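Local coordinates for protein PncC family amidohydrolase (Enterobacter asburiae, PDB 6L19) that probably hydrolyses the amide of nicotinamide mononucleotide to give nicotinic acid mononucleotide and ammonia, at residues A[102-107]-A[160-165]; A[127-132]-A[136-141]. The protein carries 3 engineered substitutions. All blocks are in the same frame, centred on the assembly; numbering follows the deposited sequence. Where two conformers were deposited one is given.

Contact 1: A[102-107]-A[160-165]; sequences ADISIA and AELLAA
The 2.8 Å bond from A164 N to A160 O belongs to the helical turn that presents L162 to I104 and I106, and A165 N to E161 O continues the same backbone pattern. Between the two segments the contact is wholly apolar: one leucine from the helix meets two isoleucines from one face of the strand. L162 has CG anti to its own backbone N (chi1 178°), which carries the fork of its two methyls out from the helix toward the strand. I104 meets that fork with its CG2 branch, at 4.1 Å from L162 CD1, and L162 CD2 is equally close to the same methyl. I106 uses its longer arm instead. With chi2 near 169° that arm is extended, and I106 CD1 arrives 4.0 Å from L162 CD2. That methyl of L162 therefore touches both isoleucines, while of the two CD1 meets just I104; in each pair the side chains pass at a slant. S105, between the isoleucines, points away, and its OG bonds to A93 O on helix 86-100. L30, L19 and W130 also touch L162, and L23 packs on I104. The contact thus lies buried on the face of strand 104-110 where helices 12-25 and 147-165 pack, with helix 86-100 against the other face.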
loop_
_atom_site.group_PDB
_atom_site.type_symbol
_atom_site.label_atom_id
_atom_site.label_comp_id
_atom_site.label_asym_id
_atom_site.label_seq_id
_atom_site.Cartn_x
_atom_site.Cartn_y
_atom_site.Cartn_z
ATOM N N ALA A 102 15.500 -0.200 -1.553
ATOM C CA ALA A 102 15.340 1.229 -1.755
ATOM C C ALA A 102 16.448 2.003 -1.048
ATOM O O ALA A 102 17.158 1.480 -0.187
ATOM C CB ALA A 102 13.961 1.684 -1.257
ATOM N N ASP A 103 16.589 3.275 -1.428
ATOM C CA ASP A 103 17.538 4.144 -0.738
ATOM C C ASP A 103 16.935 4.760 0.512
ATOM O O ASP A 103 17.654 5.030 1.482
ATOM C CB ASP A 103 18.000 5.262 -1.666
ATOM C CG ASP A 103 18.701 4.732 -2.911
ATOM O OD1 ASP A 103 19.751 4.078 -2.748
ATOM O OD2 ASP A 103 18.195 4.946 -4.039
ATOM N N ILE A 104 15.632 5.011 0.487
ATOM C CA ILE A 104 14.935 5.774 1.518
ATOM C C ILE A 104 13.630 5.065 1.833
ATOM O O ILE A 104 12.940 4.592 0.924
ATOM C CB ILE A 104 14.673 7.221 1.053
ATOM C CG1 ILE A 104 15.995 7.945 0.812
ATOM C CG2 ILE A 104 13.825 7.991 2.067
ATOM C CD1 ILE A 104 15.806 9.369 0.286
ATOM N N SER A 105 13.299 4.973 3.118
ATOM C CA SER A 105 12.025 4.417 3.538
ATOM C C SER A 105 11.360 5.334 4.554
ATOM O O SER A 105 12.027 6.044 5.307
ATOM C CB SER A 105 12.186 3.011 4.135
ATOM O OG SER A 105 12.972 3.067 5.306
ATOM N N ILE A 106 10.027 5.317 4.544
ATOM C CA ILE A 106 9.190 5.963 5.544
ATOM C C ILE A 106 8.348 4.875 6.179
ATOM O O ILE A 106 7.754 4.059 5.468
ATOM C CB ILE A 106 8.270 7.042 4.929
ATOM C CG1 ILE A 106 9.064 8.063 4.112
ATOM C CG2 ILE A 106 7.450 7.741 6.019
ATOM C CD1 ILE A 106 8.146 8.993 3.262
ATOM N N ALA A 107 8.298 4.853 7.500
ATOM C CA ALA A 107 7.389 3.979 8.223
ATOM C C ALA A 107 6.496 4.837 9.103
ATOM O O ALA A 107 6.964 5.796 9.730
ATOM C CB ALA A 107 8.135 2.954 9.101
ATOM N N ALA A 160 6.369 16.146 4.271
ATOM C CA ALA A 160 7.004 17.428 4.534
ATOM C C ALA A 160 8.330 17.242 5.262
ATOM O O ALA A 160 9.313 17.927 4.955
ATOM C CB ALA A 160 6.055 18.322 5.337
ATOM N N GLU A 161 8.379 16.316 6.228
ATOM C CA GLU A 161 9.622 16.087 6.964
ATOM C C GLU A 161 10.698 15.471 6.077
ATOM O O GLU A 161 11.879 15.814 6.210
ATOM C CB GLU A 161 9.376 15.194 8.179
ATOM C CG GLU A 161 8.743 15.924 9.339
ATOM C CD GLU A 161 9.707 16.903 10.003
ATOM O OE1 GLU A 161 10.762 16.465 10.513
ATOM O OE2 GLU A 161 9.404 18.113 10.002
ATOM N N LEU A 162 10.327 14.544 5.190
ATOM C CA LEU A 162 11.325 14.007 4.269
ATOM C C LEU A 162 11.859 15.114 3.372
ATOM O O LEU A 162 13.072 15.256 3.203
ATOM C CB LEU A 162 10.749 12.865 3.424
ATOM C CG LEU A 162 11.739 12.284 2.402
ATOM C CD1 LEU A 162 13.083 11.872 3.081
ATOM C CD2 LEU A 162 11.132 11.097 1.626
ATOM N N LEU A 163 10.961 15.935 2.816
ATOM C CA LEU A 163 11.403 17.044 1.974
ATOM C C LEU A 163 12.296 18.006 2.757
ATOM O O LEU A 163 13.309 18.488 2.235
ATOM C CB LEU A 163 10.188 17.767 1.381
ATOM C CG LEU A 163 10.402 18.781 0.252
ATOM C CD1 LEU A 163 11.007 18.131 -0.992
ATOM C CD2 LEU A 163 9.079 19.468 -0.084
ATOM N N ALA A 164 11.962 18.261 4.026
ATOM C CA ALA A 164 12.808 19.109 4.864
ATOM C C ALA A 164 14.199 18.507 5.048
ATOM O O ALA A 164 15.209 19.214 4.959
ATOM C CB ALA A 164 12.154 19.330 6.223
ATOM N N ALA A 165 14.263 17.203 5.341
ATOM C CA ALA A 165 15.541 16.515 5.509
ATOM C C ALA A 165 16.416 16.596 4.265
ATOM O O ALA A 165 17.639 16.493 4.374
ATOM C CB ALA A 165 15.303 15.047 5.865
#

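Contact 2: A[127-132]-A[136-141]. Engineered in segment 136-141: E137 (natural residue Gln), M141 (natural residue Val).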
loop_
_atom_site.group_PDB
_atom_site.type_symbol
_atom_site.label_atom_id
_atom_site.label_comp_id
_atom_site.label_asym_id
_atom_site.label_seq_id
_atom_site.Cartn_x
_atom_site.Cartn_y
_atom_site.Cartn_z
ATOM N N CYS A 127 3.610 7.682 15.252
ATOM C CA CYS A 127 5.065 7.626 15.196
ATOM C C CYS A 127 5.537 7.455 13.758
ATOM O O CYS A 127 4.901 6.770 12.944
ATOM C CB CYS A 127 5.624 6.476 16.046
ATOM S SG CYS A 127 5.273 6.653 17.821
ATOM N N PHE A 128 6.674 8.061 13.472
ATOM C CA PHE A 128 7.247 8.138 12.139
ATOM C C PHE A 128 8.712 7.756 12.196
ATOM O O PHE A 128 9.413 8.135 13.137
ATOM C CB PHE A 128 7.151 9.565 11.579
ATOM C CG PHE A 128 5.740 10.097 11.468
ATOM C CD1 PHE A 128 5.105 10.671 12.566
ATOM C CD2 PHE A 128 5.061 10.043 10.253
ATOM C CE1 PHE A 128 3.798 11.171 12.459
ATOM C CE2 PHE A 128 3.764 10.532 10.129
ATOM C CZ PHE A 128 3.127 11.103 11.235
ATOM N N ALA A 129 9.188 7.046 11.168
ATOM C CA ALA A 129 10.615 6.873 10.947
ATOM C C ALA A 129 10.929 7.192 9.496
ATOM O O ALA A 129 10.172 6.829 8.593
ATOM C CB ALA A 129 11.099 5.429 11.278
ATOM N N TRP A 130 12.044 7.881 9.279
ATOM C CA TRP A 130 12.601 8.104 7.953
ATOM C C TRP A 130 14.006 7.526 7.950
ATOM O O TRP A 130 14.861 7.981 8.714
ATOM C CB TRP A 130 12.642 9.594 7.599
ATOM C CG TRP A 130 11.310 10.319 7.679
ATOM C CD1 TRP A 130 10.473 10.619 6.637
ATOM C CD2 TRP A 130 10.701 10.879 8.857
ATOM N NE1 TRP A 130 9.362 11.304 7.104
ATOM C CE2 TRP A 130 9.488 11.480 8.458
ATOM C CE3 TRP A 130 11.062 10.916 10.211
ATOM C CZ2 TRP A 130 8.629 12.111 9.367
ATOM C CZ3 TRP A 130 10.219 11.549 11.106
ATOM C CH2 TRP A 130 9.014 12.143 10.679
ATOM N N ASN A 131 14.237 6.515 7.124
ATOM C CA ASN A 131 15.547 5.893 6.982
ATOM C C ASN A 131 16.088 6.367 5.637
ATOM O O ASN A 131 15.555 5.996 4.589
ATOM C CB ASN A 131 15.439 4.370 7.058
ATOM C CG ASN A 131 16.796 3.664 6.941
ATOM O OD1 ASN A 131 17.690 4.132 6.254
ATOM N ND2 ASN A 131 16.937 2.526 7.618
ATOM N N ILE A 132 17.121 7.207 5.673
ATOM C CA ILE A 132 17.738 7.776 4.477
ATOM C C ILE A 132 19.113 7.135 4.350
ATOM O O ILE A 132 20.041 7.478 5.096
ATOM C CB ILE A 132 17.838 9.303 4.551
ATOM C CG1 ILE A 132 16.446 9.936 4.642
ATOM C CG2 ILE A 132 18.647 9.841 3.352
ATOM C CD1 ILE A 132 16.475 11.409 5.039
ATOM N N THR A 136 18.501 6.844 10.373
ATOM C CA THR A 136 17.084 6.936 10.688
ATOM C C THR A 136 16.831 8.086 11.647
ATOM O O THR A 136 17.540 8.240 12.644
ATOM C CB THR A 136 16.572 5.622 11.275
ATOM O OG1 THR A 136 16.915 4.551 10.382
ATOM C CG2 THR A 136 15.049 5.648 11.446
ATOM N N GLU A 137 15.846 8.905 11.312
ATOM C CA GLU A 137 15.258 9.902 12.193
ATOM C C GLU A 137 13.865 9.418 12.584
ATOM O O GLU A 137 13.172 8.792 11.776
ATOM C CB GLU A 137 15.176 11.267 11.478
ATOM C CG GLU A 137 14.163 12.265 12.064
ATOM C CD GLU A 137 13.860 13.482 11.155
ATOM O OE1 GLU A 137 14.371 13.548 10.005
ATOM O OE2 GLU A 137 13.103 14.382 11.613
ATOM N N THR A 138 13.454 9.679 13.822
ATOM C CA THR A 138 12.111 9.318 14.255
ATOM C C THR A 138 11.452 10.514 14.932
ATOM O O THR A 138 12.132 11.389 15.487
ATOM C CB THR A 138 12.098 8.130 15.236
ATOM O OG1 THR A 138 12.836 8.488 16.407
ATOM C CG2 THR A 138 12.696 6.855 14.610
ATOM N N ARG A 139 10.122 10.529 14.905
ATOM C CA ARG A 139 9.378 11.540 15.637
ATOM C C ARG A 139 8.013 10.989 16.008
ATOM O O ARG A 139 7.492 10.067 15.370
ATOM C CB ARG A 139 9.225 12.833 14.831
ATOM C CG ARG A 139 10.201 13.922 15.254
ATOM C CD ARG A 139 10.865 14.553 14.043
ATOM N NE ARG A 139 11.967 15.438 14.407
ATOM C CZ ARG A 139 13.152 15.022 14.839
ATOM N NH1 ARG A 139 13.399 13.729 14.972
ATOM N NH2 ARG A 139 14.094 15.904 15.138
ATOM N N THR A 140 7.443 11.574 17.056
ATOM C CA THR A 140 6.101 11.252 17.518
ATOM C C THR A 140 5.264 12.523 17.478
ATOM O O THR A 140 5.729 13.591 17.883
ATOM C CB THR A 140 6.116 10.660 18.930
ATOM O OG1 THR A 140 6.913 9.470 18.943
ATOM C CG2 THR A 140 4.705 10.318 19.386
ATOM N N MET A 141 4.047 12.417 16.964
ATOM C CA MET A 141 3.145 13.554 16.869
ATOM C C MET A 141 1.808 13.158 17.471
ATOM O O MET A 141 1.397 11.998 17.396
ATOM C CB MET A 141 2.925 13.988 15.409
ATOM C CG MET A 141 4.135 14.592 14.706
ATOM S SD MET A 141 4.860 16.058 15.448
ATOM C CE MET A 141 3.888 17.276 14.621
HETATM O O HOH W 1 15.539 2.248 10.172
#
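F128 and R139 form a hydrogen-bonded pair: F128 N bonds to R139 O at 2.9 Å and R139 N returns to F128 O at 3.1 Å. W130 and E137 repeat the exchange: W130 N reaches E137 O at 2.9 Å (168° at the hydrogen), and E137 N closes the ring on W130 O. All four carbonyls also receive a CA-H...O contact. N131 and T136 communicate through a water, which accepts from N131 ND2 at 2.9 Å and lies 2.7 Å from T136 OG1, while N131 OD1 takes the N-H of G134 in the turn. On that same face, T138 OG1 and T140 OG1 bond to the two carboxylate oxygens of E86. The opposite face carries the aromatic rings. W130 is held by NE1 bonded to S158 O, and its CE3 lies 3.9 Å from CG of E137, an engineered residue; ring and carboxylate planes are 43° apart. E137 OE2 sits over one face of the R139 guanidinium, 3.2 Å from R139 NE, a salt bridge by charge alone with no N-H pointing at the oxygen, while R139 NH1 bonds to T138 O. The ring of F128 keeps R139 O at its edge, its CE1 lies 4.1 Å from CG of M141, also engineered, and F157 meets F128 edge-to-face. This is an antiparallel beta hairpin forming one edge of the mixed sheet, with strand 135-142 outermost within the chain.

How the contacts relate
Strands 104-110 and 125-132 are neighbours in one sheet, so contact 1 and contact 2 are sewn together directly: S105 N lies 2.9 Å from N131 O, and A107 O is the same distance from A129 N, both probable hydrogen bonds. Their centres are about 9 Å apart. W130 links the two through its side chain, resting on I106 and bringing CZ2 to 3.4 Å from E161 CB. Helix 147-165 follows the hairpin in the chain and folds back over it, bringing 160-165 onto the strand that precedes the hairpin. The bound sodium ion stands apart, about 12 Å from the C127 side chain.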